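Local coordinates for allantoicase (Saccharomyces cerevisiae, PDB 1O59), which catalyses the hydrolysis of allantoate to (S)-ureidoglycolate and urea, a step of purine breakdown that supplies nitrogen when primary sources are limiting, at residues Gln45-Ser50 with Trp95-Met100; Trp83-His88 with Leu179-Asp184; Gly109-Thr114 with Arg160-Arg165; Ile127-Asp132 with Glu172-Ile177. One frame throughout, in Å; residues are numbered along the deposited sequence. Where two conformers were deposited one is given.

Contact 1: Gln45-Ser50 with Trp95-Met100; sequences QVVSFS and WVIIKM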
# COMPACT_ATOMS: atom_id res chain seq x y z
N GLN A 45 2.81 -3.72 11.30
CA GLN A 45 3.69 -3.87 12.46
C GLN A 45 4.27 -5.26 12.57
O GLN A 45 3.54 -6.25 12.51
CB GLN A 45 2.91 -3.65 13.74
CG GLN A 45 3.03 -2.27 14.33
CD GLN A 45 1.76 -1.89 15.12
OE1 GLN A 45 1.16 -2.75 15.80
NE2 GLN A 45 1.34 -0.62 14.99
N VAL A 46 5.57 -5.31 12.81
CA VAL A 46 6.21 -6.56 13.15
C VAL A 46 5.92 -6.89 14.61
O VAL A 46 6.30 -6.17 15.52
CB VAL A 46 7.73 -6.54 12.87
CG1 VAL A 46 8.34 -7.86 13.28
CG2 VAL A 46 7.98 -6.28 11.37
N VAL A 47 5.25 -8.02 14.79
CA VAL A 47 4.84 -8.54 16.09
C VAL A 47 5.96 -9.36 16.68
O VAL A 47 6.27 -9.24 17.86
CB VAL A 47 3.63 -9.47 15.96
CG1 VAL A 47 3.25 -10.09 17.34
CG2 VAL A 47 2.45 -8.76 15.32
N SER A 48 6.53 -10.24 15.86
CA SER A 48 7.54 -11.14 16.34
C SER A 48 8.38 -11.73 15.24
O SER A 48 8.08 -11.56 14.08
CB SER A 48 6.90 -12.29 17.12
OG SER A 48 7.89 -12.93 17.93
N PHE A 49 9.44 -12.44 15.63
CA PHE A 49 10.33 -13.04 14.65
C PHE A 49 11.13 -14.10 15.38
O PHE A 49 11.24 -14.09 16.61
CB PHE A 49 11.24 -11.97 13.99
CG PHE A 49 11.87 -11.03 15.00
CD1 PHE A 49 13.05 -11.38 15.65
CD2 PHE A 49 11.22 -9.85 15.36
CE1 PHE A 49 13.60 -10.55 16.62
CE2 PHE A 49 11.78 -9.01 16.32
CZ PHE A 49 12.97 -9.37 16.96
N SER A 50 11.64 -15.04 14.59
CA SER A 50 12.49 -16.11 15.09
C SER A 50 13.89 -15.60 15.43
O SER A 50 14.52 -16.05 16.37
CB SER A 50 12.64 -17.20 14.00
OG SER A 50 13.14 -16.67 12.79
N TRP A 95 11.09 -17.16 10.66
CA TRP A 95 9.79 -16.56 10.47
C TRP A 95 9.63 -15.16 11.08
O TRP A 95 10.37 -14.75 11.98
CB TRP A 95 8.70 -17.46 11.03
CG TRP A 95 8.96 -17.82 12.42
CD1 TRP A 95 9.57 -18.94 12.86
CD2 TRP A 95 8.60 -17.07 13.60
NE1 TRP A 95 9.65 -18.92 14.23
CE2 TRP A 95 9.05 -17.79 14.70
CE3 TRP A 95 7.94 -15.86 13.82
CZ2 TRP A 95 8.88 -17.34 16.00
CZ3 TRP A 95 7.78 -15.42 15.11
CH2 TRP A 95 8.23 -16.16 16.18
N VAL A 96 8.65 -14.44 10.55
CA VAL A 96 8.26 -13.14 11.09
C VAL A 96 6.75 -13.04 11.02
O VAL A 96 6.12 -13.44 10.01
CB VAL A 96 8.96 -11.96 10.33
CG1 VAL A 96 8.86 -12.12 8.84
CG2 VAL A 96 8.37 -10.64 10.72
N ILE A 97 6.18 -12.54 12.10
CA ILE A 97 4.77 -12.30 12.18
C ILE A 97 4.49 -10.79 12.06
O ILE A 97 5.14 -9.95 12.70
CB ILE A 97 4.21 -12.87 13.49
CG1 ILE A 97 4.30 -14.40 13.49
CG2 ILE A 97 2.76 -12.48 13.65
CD1 ILE A 97 4.18 -15.03 14.87
N ILE A 98 3.49 -10.46 11.23
CA ILE A 98 3.17 -9.05 10.94
C ILE A 98 1.68 -8.81 11.01
O ILE A 98 0.89 -9.51 10.35
CB ILE A 98 3.67 -8.63 9.56
CG1 ILE A 98 5.17 -8.91 9.39
CG2 ILE A 98 3.48 -7.13 9.37
CD1 ILE A 98 5.59 -9.07 7.95
N LYS A 99 1.31 -7.82 11.81
CA LYS A 99 -0.05 -7.40 11.90
C LYS A 99 -0.29 -6.37 10.81
O LYS A 99 0.52 -5.47 10.60
CB LYS A 99 -0.31 -6.79 13.27
CG LYS A 99 -1.76 -6.56 13.51
CD LYS A 99 -2.07 -6.22 14.94
CE LYS A 99 -3.60 -5.90 15.04
NZ LYS A 99 -3.99 -5.22 16.33
N MSE A 100 -1.40 -6.51 10.08
CA MSE A 100 -1.75 -5.53 9.05
C MSE A 100 -2.09 -4.19 9.69
O MSE A 100 -2.50 -4.11 10.85
CB MSE A 100 -2.99 -5.96 8.25
CG MSE A 100 -2.86 -7.26 7.53
SE MSE A 100 -4.55 -7.79 6.76
CE MSE A 100 -4.03 -9.41 6.30

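Contact 2: Trp83-His88 with Leu179-Asp184; sequences WETRRH and LKMYPD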
# COMPACT_ATOMS: atom_id res chain seq x y z
N TRP A 83 15.94 -7.85 6.35
CA TRP A 83 15.91 -8.84 7.42
C TRP A 83 16.93 -9.91 7.09
O TRP A 83 16.89 -10.47 5.99
CB TRP A 83 14.52 -9.46 7.48
CG TRP A 83 14.37 -10.55 8.48
CD1 TRP A 83 14.87 -10.57 9.74
CD2 TRP A 83 13.65 -11.76 8.32
NE1 TRP A 83 14.52 -11.72 10.38
CE2 TRP A 83 13.75 -12.48 9.53
CE3 TRP A 83 12.91 -12.33 7.26
CZ2 TRP A 83 13.13 -13.75 9.73
CZ3 TRP A 83 12.29 -13.59 7.45
CH2 TRP A 83 12.42 -14.28 8.68
N GLU A 84 17.86 -10.16 7.99
CA GLU A 84 18.79 -11.24 7.79
C GLU A 84 19.10 -11.97 9.09
O GLU A 84 19.40 -11.35 10.12
CB GLU A 84 20.10 -10.75 7.13
CG GLU A 84 21.04 -11.91 6.80
CD GLU A 84 22.43 -11.48 6.41
OE1 GLU A 84 22.68 -10.25 6.34
OE2 GLU A 84 23.27 -12.38 6.14
N THR A 85 19.03 -13.30 9.03
CA THR A 85 19.16 -14.15 10.21
C THR A 85 20.49 -14.84 10.28
O THR A 85 21.23 -14.86 9.32
CB THR A 85 18.05 -15.21 10.24
OG1 THR A 85 18.06 -16.02 9.04
CG2 THR A 85 16.65 -14.49 10.30
N ARG A 86 20.79 -15.38 11.45
CA ARG A 86 22.03 -16.10 11.64
C ARG A 86 22.06 -17.35 10.75
O ARG A 86 21.02 -17.81 10.27
CB ARG A 86 22.21 -16.49 13.11
CG ARG A 86 21.01 -17.21 13.74
CD ARG A 86 20.90 -18.71 13.51
NE ARG A 86 19.54 -19.09 13.83
CZ ARG A 86 18.49 -18.85 13.06
NH1 ARG A 86 18.62 -18.30 11.86
NH2 ARG A 86 17.29 -19.17 13.50
N ARG A 87 23.25 -17.88 10.55
CA ARG A 87 23.40 -19.06 9.75
C ARG A 87 23.05 -20.35 10.51
O ARG A 87 23.02 -20.40 11.75
CB ARG A 87 24.86 -19.20 9.30
CG ARG A 87 25.42 -18.06 8.49
CD ARG A 87 26.70 -18.52 7.72
NE ARG A 87 27.38 -17.43 7.01
CZ ARG A 87 28.45 -17.59 6.26
NH1 ARG A 87 28.96 -18.81 6.07
NH2 ARG A 87 29.01 -16.53 5.70
N HIS A 88 22.86 -21.40 9.72
CA HIS A 88 22.74 -22.74 10.22
C HIS A 88 21.55 -22.92 11.16
O HIS A 88 21.67 -23.58 12.20
CB HIS A 88 24.05 -23.13 10.88
CG HIS A 88 25.25 -22.78 10.06
ND1 HIS A 88 26.44 -22.34 10.61
CD2 HIS A 88 25.44 -22.78 8.72
CE1 HIS A 88 27.30 -22.09 9.65
NE2 HIS A 88 26.73 -22.35 8.49
N LEU A 179 5.48 -14.81 7.49
CA LEU A 179 6.44 -15.08 6.44
C LEU A 179 7.41 -16.13 6.94
O LEU A 179 7.96 -16.01 8.02
CB LEU A 179 7.18 -13.79 6.10
CG LEU A 179 8.42 -13.86 5.21
CD1 LEU A 179 8.07 -14.26 3.80
CD2 LEU A 179 9.08 -12.48 5.26
N LYS A 180 7.58 -17.19 6.16
CA LYS A 180 8.51 -18.26 6.49
C LYS A 180 9.63 -18.26 5.44
O LYS A 180 9.37 -18.23 4.25
CB LYS A 180 7.81 -19.62 6.46
CG LYS A 180 6.64 -19.82 7.43
CD LYS A 180 6.35 -21.34 7.53
CE LYS A 180 5.36 -21.69 8.66
NZ LYS A 180 4.88 -23.14 8.61
N MSE A 181 10.88 -18.28 5.91
CA MSE A 181 12.08 -18.41 5.07
C MSE A 181 12.81 -19.71 5.43
O MSE A 181 13.18 -19.93 6.60
CB MSE A 181 12.98 -17.20 5.36
CG MSE A 181 14.45 -17.31 4.93
SE MSE A 181 15.35 -15.55 4.92
CE MSE A 181 15.24 -15.18 6.68
N TYR A 182 13.02 -20.55 4.42
CA TYR A 182 13.59 -21.87 4.63
C TYR A 182 15.04 -21.95 4.12
O TYR A 182 15.25 -21.90 2.89
CB TYR A 182 12.79 -22.92 3.86
CG TYR A 182 11.30 -22.99 4.15
CD1 TYR A 182 10.40 -22.10 3.55
CD2 TYR A 182 10.78 -24.01 4.95
CE1 TYR A 182 9.04 -22.19 3.77
CE2 TYR A 182 9.41 -24.11 5.18
CZ TYR A 182 8.54 -23.21 4.59
OH TYR A 182 7.19 -23.32 4.82
N PRO A 183 16.04 -22.12 5.01
CA PRO A 183 15.89 -22.24 6.46
C PRO A 183 16.30 -20.97 7.20
O PRO A 183 15.99 -20.82 8.39
CB PRO A 183 16.85 -23.36 6.80
CG PRO A 183 17.95 -23.14 5.84
CD PRO A 183 17.31 -22.69 4.55
N ASP A 184 16.97 -20.08 6.48
CA ASP A 184 17.56 -18.87 6.99
C ASP A 184 18.14 -18.07 5.80
O ASP A 184 18.26 -18.60 4.69
CB ASP A 184 18.64 -19.17 8.05
CG ASP A 184 19.72 -20.12 7.57
OD1 ASP A 184 20.55 -19.73 6.74
OD2 ASP A 184 19.86 -21.27 8.02
O HOH W 1 23.06 -20.85 7.05

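Contact 3: Gly109-Thr114 with Arg160-Arg165; sequences GGEIDT and RHLFVR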
# COMPACT_ATOMS: atom_id res chain seq x y z
N GLY A 109 -1.83 -11.41 -3.64
CA GLY A 109 -0.45 -11.57 -4.08
C GLY A 109 0.50 -10.83 -3.23
O GLY A 109 0.16 -10.44 -2.11
N GLY A 110 1.69 -10.62 -3.76
CA GLY A 110 2.74 -9.95 -3.00
C GLY A 110 4.04 -9.78 -3.73
O GLY A 110 4.17 -10.11 -4.91
N GLU A 111 5.01 -9.21 -3.02
CA GLU A 111 6.38 -9.08 -3.48
C GLU A 111 7.38 -9.53 -2.42
O GLU A 111 7.31 -9.12 -1.23
CB GLU A 111 6.73 -7.63 -3.88
CG GLU A 111 8.23 -7.47 -4.25
CD GLU A 111 8.68 -6.05 -4.64
OE1 GLU A 111 7.82 -5.17 -4.93
OE2 GLU A 111 9.91 -5.81 -4.67
N ILE A 112 8.35 -10.31 -2.88
CA ILE A 112 9.54 -10.60 -2.11
C ILE A 112 10.75 -10.07 -2.87
O ILE A 112 11.03 -10.49 -4.01
CB ILE A 112 9.66 -12.13 -1.85
CG1 ILE A 112 8.59 -12.60 -0.82
CG2 ILE A 112 11.08 -12.52 -1.41
CD1 ILE A 112 8.90 -12.19 0.62
N ASP A 113 11.43 -9.11 -2.24
CA ASP A 113 12.67 -8.52 -2.77
C ASP A 113 13.90 -8.98 -1.95
O ASP A 113 14.07 -8.62 -0.77
CB ASP A 113 12.54 -6.98 -2.76
CG ASP A 113 13.64 -6.27 -3.60
OD1 ASP A 113 14.58 -6.93 -4.17
OD2 ASP A 113 13.62 -5.01 -3.72
N THR A 114 14.77 -9.75 -2.58
CA THR A 114 16.03 -10.17 -1.96
C THR A 114 17.19 -9.23 -2.29
O THR A 114 18.33 -9.64 -2.22
CB THR A 114 16.40 -11.62 -2.42
OG1 THR A 114 16.41 -11.71 -3.85
CG2 THR A 114 15.34 -12.63 -2.01
N ARG A 160 13.64 -8.78 -7.26
CA ARG A 160 12.23 -8.65 -6.92
C ARG A 160 11.46 -9.83 -7.48
O ARG A 160 11.72 -10.27 -8.59
CB ARG A 160 11.67 -7.34 -7.48
CG ARG A 160 12.48 -6.14 -7.01
CD ARG A 160 11.97 -4.81 -7.47
NE ARG A 160 10.58 -4.62 -7.08
CZ ARG A 160 9.69 -4.00 -7.83
NH1 ARG A 160 10.00 -3.48 -9.00
NH2 ARG A 160 8.45 -3.89 -7.38
N HIS A 161 10.53 -10.35 -6.70
CA HIS A 161 9.66 -11.40 -7.17
C HIS A 161 8.25 -10.93 -6.92
O HIS A 161 7.89 -10.61 -5.78
CB HIS A 161 9.89 -12.73 -6.43
CG HIS A 161 11.32 -13.13 -6.30
ND1 HIS A 161 12.18 -12.53 -5.39
CD2 HIS A 161 12.04 -14.10 -6.92
CE1 HIS A 161 13.37 -13.11 -5.48
NE2 HIS A 161 13.31 -14.07 -6.39
N LEU A 162 7.47 -10.91 -7.99
CA LEU A 162 6.11 -10.40 -8.01
C LEU A 162 5.20 -11.58 -8.27
O LEU A 162 5.25 -12.21 -9.35
CB LEU A 162 5.98 -9.37 -9.13
CG LEU A 162 7.02 -8.24 -9.13
CD1 LEU A 162 6.81 -7.34 -10.32
CD2 LEU A 162 6.95 -7.42 -7.84
N PHE A 163 4.38 -11.90 -7.27
CA PHE A 163 3.51 -13.09 -7.33
C PHE A 163 2.02 -12.79 -7.08
O PHE A 163 1.62 -11.86 -6.34
CB PHE A 163 4.03 -14.21 -6.40
CG PHE A 163 4.17 -13.78 -4.98
CD1 PHE A 163 5.37 -13.24 -4.52
CD2 PHE A 163 3.07 -13.87 -4.11
CE1 PHE A 163 5.50 -12.81 -3.19
CE2 PHE A 163 3.15 -13.44 -2.80
CZ PHE A 163 4.39 -12.90 -2.32
N VAL A 164 1.21 -13.61 -7.75
CA VAL A 164 -0.23 -13.65 -7.57
C VAL A 164 -0.57 -15.09 -7.25
O VAL A 164 -0.04 -16.01 -7.86
CB VAL A 164 -0.94 -13.25 -8.89
CG1 VAL A 164 -2.47 -13.33 -8.76
CG2 VAL A 164 -0.49 -11.84 -9.32
N ARG A 165 -1.46 -15.28 -6.29
CA ARG A 165 -1.99 -16.61 -6.00
C ARG A 165 -2.73 -17.18 -7.19
O ARG A 165 -3.57 -16.51 -7.79
CB ARG A 165 -3.01 -16.57 -4.87
CG ARG A 165 -2.55 -15.97 -3.59
CD ARG A 165 -3.68 -15.84 -2.62
NE ARG A 165 -3.88 -17.09 -1.93
CZ ARG A 165 -4.85 -17.95 -2.14
NH1 ARG A 165 -5.82 -17.74 -3.02
NH2 ARG A 165 -4.86 -19.06 -1.43

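Contact 4: Ile127-Asp132 with Glu172-Ile177; sequences IEALYD and ERFTHI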
# COMPACT_ATOMS: atom_id res chain seq x y z
N ILE A 127 4.07 -18.28 2.76
CA ILE A 127 3.27 -17.35 3.52
C ILE A 127 2.00 -17.99 4.06
O ILE A 127 1.28 -18.71 3.35
CB ILE A 127 2.93 -16.11 2.68
CG1 ILE A 127 4.20 -15.56 2.00
CG2 ILE A 127 2.31 -15.02 3.57
CD1 ILE A 127 3.91 -14.53 0.89
N GLU A 128 1.76 -17.71 5.34
CA GLU A 128 0.54 -18.11 6.06
C GLU A 128 -0.13 -16.87 6.60
O GLU A 128 0.48 -15.78 6.67
CB GLU A 128 0.89 -19.03 7.21
CG GLU A 128 1.81 -20.18 6.81
CD GLU A 128 2.00 -21.22 7.91
OE1 GLU A 128 1.69 -20.95 9.08
OE2 GLU A 128 2.50 -22.33 7.60
N ALA A 129 -1.41 -17.02 6.94
CA ALA A 129 -2.19 -15.92 7.50
C ALA A 129 -3.14 -16.40 8.57
O ALA A 129 -3.47 -17.57 8.64
CB ALA A 129 -2.96 -15.19 6.40
N LEU A 130 -3.55 -15.48 9.42
CA LEU A 130 -4.66 -15.75 10.32
C LEU A 130 -5.59 -14.55 10.57
O LEU A 130 -5.27 -13.39 10.30
CB LEU A 130 -4.17 -16.38 11.64
CG LEU A 130 -3.46 -15.66 12.80
CD1 LEU A 130 -4.33 -14.57 13.50
CD2 LEU A 130 -3.04 -16.73 13.81
N TYR A 131 -6.75 -14.90 11.11
CA TYR A 131 -7.78 -13.95 11.45
C TYR A 131 -7.92 -13.90 12.98
O TYR A 131 -8.34 -14.88 13.60
CB TYR A 131 -9.11 -14.37 10.84
CG TYR A 131 -10.16 -13.36 11.11
CD1 TYR A 131 -10.16 -12.17 10.42
CD2 TYR A 131 -11.13 -13.56 12.08
CE1 TYR A 131 -11.10 -11.20 10.66
CE2 TYR A 131 -12.10 -12.59 12.33
CZ TYR A 131 -12.06 -11.41 11.61
OH TYR A 131 -12.98 -10.41 11.79
N ASP A 132 -7.59 -12.75 13.55
CA ASP A 132 -7.70 -12.52 14.98
C ASP A 132 -8.60 -11.32 15.28
O ASP A 132 -8.54 -10.30 14.61
CB ASP A 132 -6.32 -12.33 15.57
CG ASP A 132 -6.35 -11.95 17.01
OD1 ASP A 132 -7.02 -12.64 17.80
OD2 ASP A 132 -5.71 -10.96 17.43
N GLU A 172 -11.23 -16.38 2.54
CA GLU A 172 -11.41 -15.95 3.92
C GLU A 172 -10.70 -14.60 4.09
O GLU A 172 -9.90 -14.21 3.27
CB GLU A 172 -10.83 -17.01 4.88
CG GLU A 172 -11.10 -18.49 4.56
CD GLU A 172 -9.84 -19.37 4.75
OE1 GLU A 172 -9.88 -20.39 5.49
OE2 GLU A 172 -8.79 -19.04 4.15
N ARG A 173 -11.01 -13.86 5.14
CA ARG A 173 -10.25 -12.64 5.40
C ARG A 173 -9.33 -12.89 6.55
O ARG A 173 -9.56 -13.79 7.35
CB ARG A 173 -11.15 -11.43 5.65
CG ARG A 173 -11.90 -11.40 6.98
CD ARG A 173 -13.04 -10.39 6.95
NE ARG A 173 -13.86 -10.30 8.15
CZ ARG A 173 -14.78 -11.19 8.50
NH1 ARG A 173 -14.99 -12.29 7.76
NH2 ARG A 173 -15.49 -11.01 9.61
N PHE A 174 -8.26 -12.09 6.61
CA PHE A 174 -7.18 -12.24 7.59
C PHE A 174 -6.73 -10.89 8.15
O PHE A 174 -7.01 -9.85 7.55
CB PHE A 174 -5.99 -12.96 6.94
CG PHE A 174 -6.33 -14.31 6.38
CD1 PHE A 174 -6.48 -15.39 7.21
CD2 PHE A 174 -6.54 -14.49 5.02
CE1 PHE A 174 -6.80 -16.62 6.72
CE2 PHE A 174 -6.86 -15.75 4.53
CZ PHE A 174 -6.98 -16.80 5.38
N THR A 175 -6.01 -10.94 9.27
CA THR A 175 -5.53 -9.77 10.03
C THR A 175 -4.02 -9.75 10.26
O THR A 175 -3.46 -8.70 10.55
CB THR A 175 -6.16 -9.74 11.43
OG1 THR A 175 -5.80 -10.95 12.11
CG2 THR A 175 -7.70 -9.75 11.43
N HIS A 176 -3.40 -10.92 10.21
CA HIS A 176 -1.99 -11.14 10.51
C HIS A 176 -1.35 -12.04 9.43
O HIS A 176 -2.00 -12.95 8.92
CB HIS A 176 -1.84 -11.87 11.84
CG HIS A 176 -2.14 -11.03 13.04
ND1 HIS A 176 -3.42 -10.69 13.41
CD2 HIS A 176 -1.32 -10.50 13.98
CE1 HIS A 176 -3.38 -9.97 14.51
NE2 HIS A 176 -2.12 -9.84 14.89
N ILE A 177 -0.07 -11.81 9.14
CA ILE A 177 0.68 -12.56 8.14
C ILE A 177 1.91 -13.17 8.78
O ILE A 177 2.54 -12.54 9.62
CB ILE A 177 1.10 -11.60 6.97
CG1 ILE A 177 -0.16 -11.02 6.28
CG2 ILE A 177 2.05 -12.30 5.97
CD1 ILE A 177 -1.11 -12.05 5.79

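Contact 1: Gln45-Ser50 with Trp95-Met100
In W95 a chi1 of 53° sets CG between the backbone N and the carbonyl carbon, turning the indole back along F49 and S50, and in S50 a chi1 of 57° brings OG round to W95 N, from which it accepts a hydrogen bond of 3.0 Å. S50 CB sits over the face of the five-membered ring, 3.6 Å from its centroid, as a CH-pi contact. The same OG bonds D94; the short serine side chain lets CB lie on the ring while OG takes the backbone N-H. The six-membered part of the indole lies with one face against the backbone of F49, with W95 CZ3 3.5 Å from F49 N, and S48 CB meets the ring at its edge. On the face of V46 and F49, V46 CG1 touches V96 CG2 at 3.8 Å, the two branched side chains crossing at about a right angle. Antiparallel backbone bonds join Q45 with K99, S48 with I97, and S50 N with W95 O. Between them the register slips by one residue: V47 N gives a bond of 2.8 Å to I97 O, and S48 N adds a weak one to the same oxygen. V47 has the unusual psi of -46°; its CB points toward the partner strand and rests on I97 CG2 at 3.9 Å. V47 and S48 opposite I97 form a classic beta bulge, here on an outermost strand of a five-stranded antiparallel sheet.

Contact 2: Trp83-His88 with Leu179-Asp184
W83 and T85 face M181 and D184 through side chains and one water, the nearest CA atoms, those of T85 and D184, being 5.9 Å apart and a cis peptide preceding P183. Selenomethionine M181 and W83 reach toward each other tip to tip. The chain of M181 bends at chi3 (64°), which turns CE over the six-membered ring of W83, 3.6 Å from its centroid and 18° off the normal: a CH-pi contact within a Met-aromatic pair. CE is set toward the rim of that face, nearest W83 CZ3 at 3.4 Å. The unbranched, flexible methionine chain, here with selenium, suits this place, since it can fold its methyl onto a broad, flat surface. L179 adds CD2 beside the same ring corner, 4.0 Å from W83 CZ3. Farther along, T85 turns its hydroxyl to D184, OG1 lying 3.4 Å from D184 CB; that oxygen also has polar partners in D94 and G185. The carbonyl of R86 comes against D184 CB too, while the guanidinium of R86 pairs with D94. A water joins the loops, accepting from H88 N at 2.7 Å and donating to D184 OD1 at 2.8 Å, and the other carboxylate oxygen, OD2, takes a bond from the backbone of N89. The compact carboxylate thus serves one amide directly and another through the water. W83 packs on V96 of strand 94-99, L179 touches F190 and M181 touches I187, both of strand 186-196, and strand 83-84 bonds to strand 186-196, so the contact lies where the two sheets of the repeat face each other.

Contact 3: Gly109-Thr114 with Arg160-Arg165
E111 and R160 form the salt bridge of this strand pair. The arginine grips side-on, with NE to E111 OE2 and NH2 to E111 OE1, each 2.8 Å and nearly straight. Both oxygens lie in the guanidinium plane, yet the nitrogens come from above the carboxylate plane, the two flat groups being 49° apart. The bend of R160 at chi3 (56°) carries NE toward the glutamate, whose extended chain is long enough to span to it. NH1 of R160 pairs with E21, so one arginine serves two acids, and the nearby carboxylate of D113, packed on R160 CG, probably adds to the negative field around it.

Of the other hydrogen bonds, I112 O takes two. H161 N and H161 ND1 reach it from opposite faces of its plane, each at 2.7 Å, the second with the carbonyl oxygen in the plane of the imidazole. Histidine suits the place because ND1 donates here while NE2 accepts from the backbone N of G156, consistent with a neutral ring protonated on ND1. G110 and F163 bond in both directions, and I112 N gives to H161 O.

Packing centres on F163. Its ring lies across the strand over G110, with G110 CA 3.8 Å from the ring centroid in a CH-pi contact. With no CB, G110 lets the ring lie directly on its backbone. I112 CG1 flanks the ring at CE1, 3.9 Å away. A phenylalanine laid over a glycine in a neighbouring antiparallel strand is an aromatic-glycine pair, here within the curled sheet that helix 21-31 covers on its L162 and V164 side.

Contact 4: Ile127-Asp132 with Glu172-Ile177
L130 O is gripped by two backbone donors, T175 N at 2.8 Å and H176 N at 3.1 Å, and L130 N returns a bond to H176 O. With T175 and H176 both opposite L130, this is a classic beta bulge. T175 OG1 accepts from D132 N at 2.9 Å and lies 2.7 Å from H176 ND1, a hydrogen bond in which either atom could be the donor. The threonine chi1 of 59° brings OG1 near both partners.

Around these polar atoms, A129 CB lies over one face of the F174 ring, 3.8 Å from the centroid, a CH-pi contact that a small methyl permits at close range. A129 CB also meets I177 CD1, and I127 CG2 meets I177 CG2 at 3.6 Å. At the outer end the R173 guanidinium presents a face to Y131 CE1, the two planes 55° apart.

Farther out, I149 packs on A129 and F174, F190 and L192 on I127 and I177, and R145 pairs with D132. One hydroxyl thus accepts the D132 amide and hydrogen-bonds H176 ND1, which probably fixes the rotation of the imidazole, while the side formed by A129, F174 and I177 is apolar.

From the N terminus, strand 45-49 pairs with strand 94-99 in contact 1, closing the first loop. Contact 2 opens inside that loop at 83-88 and ends at 179-184, so the two cross. Contacts 3 and 4 both follow contact 1 in series and are nested within the long loop of contact 2, while crossing each other. Contacts 1 and 4 belong to one five-stranded sheet, where strand 176-182 lies between strands 94-99 and 124-130; I98 O and I177 N join them. Contact 3 belongs to the facing sheet, and its F163 packs on I127. Contact 2 spans the two sheets, L179 touching I112 of contact 3; within the five-stranded sheet, a K180-E128 salt bridge joins contacts 2 and 4.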